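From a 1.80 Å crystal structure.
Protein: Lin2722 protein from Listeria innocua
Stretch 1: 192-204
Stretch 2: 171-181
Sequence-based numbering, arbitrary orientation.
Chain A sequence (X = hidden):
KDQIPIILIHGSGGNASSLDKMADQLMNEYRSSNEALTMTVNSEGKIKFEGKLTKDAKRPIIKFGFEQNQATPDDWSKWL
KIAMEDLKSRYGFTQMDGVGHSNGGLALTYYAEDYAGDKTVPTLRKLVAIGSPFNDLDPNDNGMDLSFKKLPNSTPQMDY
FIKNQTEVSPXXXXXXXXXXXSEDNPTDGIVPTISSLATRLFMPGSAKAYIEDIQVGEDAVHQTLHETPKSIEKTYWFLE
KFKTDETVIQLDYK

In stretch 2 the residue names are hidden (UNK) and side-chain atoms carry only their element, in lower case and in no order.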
# COMPACT_ATOMS: atom_id res chain seq x y z
N PRO A 192 10.32 10.77 7.14
CA PRO A 192 10.80 11.76 6.18
C PRO A 192 10.06 11.59 4.86
O PRO A 192 9.86 10.48 4.36
CB PRO A 192 12.31 11.45 6.07
CG PRO A 192 12.63 10.71 7.32
CD PRO A 192 11.40 9.93 7.64
N THR A 193 9.68 12.71 4.28
CA THR A 193 8.92 12.70 3.05
C THR A 193 9.60 11.90 1.97
O THR A 193 8.98 11.09 1.28
CB THR A 193 8.66 14.16 2.58
OG1 THR A 193 8.08 14.90 3.65
CG2 THR A 193 7.76 14.17 1.41
N ILE A 194 10.93 12.04 1.90
CA ILE A 194 11.68 11.31 0.91
C ILE A 194 11.63 9.77 1.10
O ILE A 194 11.61 9.03 0.14
CB ILE A 194 13.12 11.82 0.86
CG1 ILE A 194 13.10 13.17 0.09
CG2 ILE A 194 14.10 10.79 0.22
CD1 ILE A 194 14.23 14.00 0.35
N SER A 195 11.62 9.32 2.34
CA SER A 195 11.49 7.88 2.67
C SER A 195 10.20 7.36 2.12
O SER A 195 10.15 6.27 1.54
CB SER A 195 11.54 7.65 4.17
OG SER A 195 11.43 6.26 4.45
N SER A 196 9.13 8.13 2.27
CA SER A 196 7.81 7.73 1.74
C SER A 196 7.65 7.80 0.21
O SER A 196 6.64 7.31 -0.33
CB SER A 196 6.67 8.47 2.48
OG SER A 196 6.95 9.80 2.73
N LEU A 197 8.65 8.37 -0.48
CA LEU A 197 8.71 8.42 -1.93
C LEU A 197 9.84 7.60 -2.51
O LEU A 197 10.04 7.61 -3.72
CB LEU A 197 8.88 9.85 -2.36
CG LEU A 197 7.77 10.85 -2.02
CD1 LEU A 197 8.34 12.28 -2.33
CD2 LEU A 197 6.48 10.57 -2.75
N ALA A 198 10.54 6.84 -1.68
CA ALA A 198 11.77 6.18 -2.12
C ALA A 198 11.51 5.03 -3.09
O ALA A 198 12.42 4.56 -3.76
CB ALA A 198 12.61 5.77 -0.93
N THR A 199 10.24 4.63 -3.23
CA THR A 199 9.77 3.83 -4.36
C THR A 199 10.25 4.36 -5.71
O THR A 199 10.37 3.60 -6.65
CB THR A 199 8.22 3.76 -4.37
OG1 THR A 199 7.67 4.99 -3.88
CG2 THR A 199 7.73 2.58 -3.46
N ARG A 200 10.54 5.66 -5.79
CA ARG A 200 11.07 6.26 -7.02
C ARG A 200 12.32 5.57 -7.53
O ARG A 200 12.63 5.62 -8.73
CB ARG A 200 11.43 7.72 -6.66
CG ARG A 200 11.88 8.55 -7.71
CD ARG A 200 12.32 9.86 -7.08
NE ARG A 200 11.18 10.66 -6.63
CZ ARG A 200 11.29 11.96 -6.33
NH1 ARG A 200 12.45 12.57 -6.48
NH2 ARG A 200 10.24 12.65 -5.91
N LEU A 201 13.05 4.93 -6.63
CA LEU A 201 14.32 4.31 -6.96
C LEU A 201 14.24 2.85 -7.39
O LEU A 201 15.26 2.28 -7.79
CB LEU A 201 15.28 4.49 -5.79
CG LEU A 201 15.45 5.96 -5.34
CD1 LEU A 201 16.48 6.05 -4.32
CD2 LEU A 201 15.77 6.91 -6.50
N PHE A 202 13.06 2.25 -7.35
CA PHE A 202 12.92 0.86 -7.76
C PHE A 202 11.62 0.52 -8.50
O PHE A 202 11.59 -0.47 -9.24
CB PHE A 202 13.18 -0.09 -6.56
CG PHE A 202 12.18 -0.02 -5.44
CD1 PHE A 202 11.11 -0.89 -5.39
CD2 PHE A 202 12.35 0.87 -4.38
CE1 PHE A 202 10.22 -0.85 -4.38
CE2 PHE A 202 11.44 0.90 -3.35
CZ PHE A 202 10.37 0.05 -3.34
N MSE A 203 10.58 1.35 -8.38
CA MSE A 203 9.36 1.03 -9.10
C MSE A 203 9.33 1.48 -10.58
O MSE A 203 8.88 0.70 -11.44
CB MSE A 203 8.15 1.53 -8.33
CG MSE A 203 7.97 0.81 -7.04
SE MSE A 203 7.60 -1.12 -7.38
CE MSE A 203 6.79 -1.56 -5.63
N PRO A 204 9.79 2.70 -10.89
CA PRO A 204 9.80 3.08 -12.32
C PRO A 204 10.54 2.07 -13.21
O PRO A 204 11.63 1.68 -12.88
CB PRO A 204 10.54 4.42 -12.32
CG PRO A 204 10.31 4.97 -10.92
CD PRO A 204 10.23 3.80 -10.01
N UNK A 171 2.71 -5.73 -14.71
CA UNK A 171 1.44 -4.99 -14.72
C UNK A 171 1.15 -4.21 -13.44
O UNK A 171 0.10 -3.57 -13.32
o UNK A 171 0.75 -5.88 -17.34
c UNK A 171 0.43 -6.59 -16.37
o UNK A 171 0.26 -7.82 -16.46
c UNK A 171 0.28 -5.94 -15.02
N UNK A 172 2.08 -4.25 -12.49
CA UNK A 172 1.90 -3.56 -11.19
C UNK A 172 1.73 -2.05 -11.43
O UNK A 172 2.41 -1.46 -12.26
c UNK A 172 4.18 -3.26 -7.99
c UNK A 172 3.05 -3.80 -10.25
c UNK A 172 1.88 -4.27 -8.07
c UNK A 172 2.86 -3.37 -8.77
N UNK A 173 0.84 -1.43 -10.66
CA UNK A 173 0.64 0.03 -10.73
C UNK A 173 0.74 0.54 -9.30
O UNK A 173 0.06 0.05 -8.42
o UNK A 173 -2.45 0.02 -14.61
o UNK A 173 -3.15 0.56 -12.57
c UNK A 173 -0.92 -0.15 -12.75
c UNK A 173 -0.74 0.36 -11.33
c UNK A 173 -2.28 0.14 -13.34
N UNK A 174 1.61 1.50 -9.09
CA UNK A 174 1.98 1.94 -7.74
C UNK A 174 1.70 3.40 -7.57
O UNK A 174 2.08 4.22 -8.42
c UNK A 174 3.48 1.63 -7.44
c UNK A 174 3.75 0.14 -7.48
c UNK A 174 3.86 2.21 -6.10
N UNK A 175 1.02 3.74 -6.48
CA UNK A 175 0.79 5.13 -6.08
C UNK A 175 1.40 5.31 -4.71
O UNK A 175 1.05 4.59 -3.74
c UNK A 175 -2.68 6.86 -5.23
c UNK A 175 -1.09 6.78 -5.35
c UNK A 175 -0.51 7.95 -6.14
c UNK A 175 -0.72 5.46 -6.01
N UNK A 176 2.36 6.24 -4.61
CA UNK A 176 3.00 6.57 -3.35
C UNK A 176 2.51 7.95 -2.90
O UNK A 176 2.75 8.98 -3.55
c UNK A 176 4.55 6.58 -3.47
N UNK A 177 1.80 7.94 -1.79
CA UNK A 177 1.31 9.12 -1.13
C UNK A 177 2.18 9.50 0.04
O UNK A 177 2.51 8.63 0.90
c UNK A 177 -2.52 8.46 -1.55
c UNK A 177 -0.15 8.91 -0.68
c UNK A 177 -0.58 10.01 0.32
c UNK A 177 -1.08 8.85 -1.89
N UNK A 178 2.64 10.74 0.06
CA UNK A 178 3.55 11.20 1.09
C UNK A 178 3.06 12.50 1.70
O UNK A 178 2.48 13.33 1.00
c UNK A 178 4.95 11.41 0.55
N UNK A 179 3.28 12.65 2.99
CA UNK A 179 3.03 13.94 3.67
C UNK A 179 4.30 14.73 3.97
O UNK A 179 5.39 14.18 4.19
N UNK A 180 4.15 16.05 3.98
CA UNK A 180 5.19 16.95 4.33
C UNK A 180 4.49 18.04 5.20
O UNK A 180 3.52 18.71 4.76
c UNK A 180 5.80 17.52 3.04
o UNK A 180 6.86 19.39 1.04
c UNK A 180 6.84 18.47 3.27
o UNK A 180 8.77 18.89 2.00
c UNK A 180 7.53 18.93 1.99
N UNK A 181 4.94 18.21 6.44
CA UNK A 181 4.23 19.12 7.34
C UNK A 181 4.30 20.54 6.82
O UNK A 181 3.36 21.31 6.97
c UNK A 181 4.72 19.03 8.78
c UNK A 181 5.01 17.62 10.78
c UNK A 181 2.93 17.32 9.43
c UNK A 181 4.44 17.65 9.42
O HOH W 1 4.36 6.17 0.86
O HOH W 2 4.53 10.44 4.34

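Position 171 carries two carbons, the second bearing two oxygens: a short carboxylate, Asp171. It lies beyond reach of stretch 1. Position 172 has four carbons forked at the second, the pattern of leucine, and one terminal carbon lies 3.9 Å from CE of Met203, a selenomethionine; this is Leu172, and the atom is CD2. At position 173 three carbons end in two oxygens, which gives Glu173; the strand begins here, and this side chain makes no contact with stretch 1.

Position 174 has one carbon carrying two more. Such branching at CB with no further extension identifies Val174, whose CG2 lies 3.9 Å from Met203 CE. The same methyl thus packs against both Leu172 and Val174. Position 175 again shows four carbons forked at the second; its CA-to-CB bond points away from stretch 1, and it is Leu175.

A lone carbon at position 176 marks Ala176. Its CB is 3.5 Å from Thr199 OG1 and 3.8 Å from Ser196 O, so stretch 1 comes close to the strand here. Position 177 has four carbons forked at the first, one arm two carbons long, hence Ile177. Its CB points away, yet its carbonyl O lies 3.1 Å from the O of water 1, which is also 2.8 Å from Ser196 O, so the water sits between the two carbonyls.

Position 178 has a single carbon, so it is Ala178. Its CB touches Ser196 OG at 3.4 Å, Leu197 CD2 at 3.7 Å and Thr193 CG2 at 4.0 Å. Position 179 has no side-chain atoms and is Gly179; its backbone O accepts a hydrogen bond from Thr193 OG1 at 2.8 Å. Position 180 shows three carbons, the third with two oxygens: Glu180, whose CB lies 3.5 Å from Thr193 OG1. Four carbons forked at the second make position 181 Leu181, which has no contact with stretch 1.

The contact follows the strand's alternation: CB points toward stretch 1 at Val174, Ala176 and Ala178, and away at Leu175 and Ile177. At the two alanines the single methyl lets the backbones approach, with CA of Ser196 5.5 Å from CA of Ala178. Polar links secure this end. Besides the Thr193 bond, water 2 accepts from Gly179 N (2.9 Å to the water O) and donates to Ser196 OG (3.0 Å from it), while Ser196 OG itself donates to Thr193 O at 2.8 Å. At Met203 the packing is apolar, and the CA atoms of Met203 and Val174 stand 7.6 Å apart.

Stretch 2 171-181: DLEVLAIAGEL
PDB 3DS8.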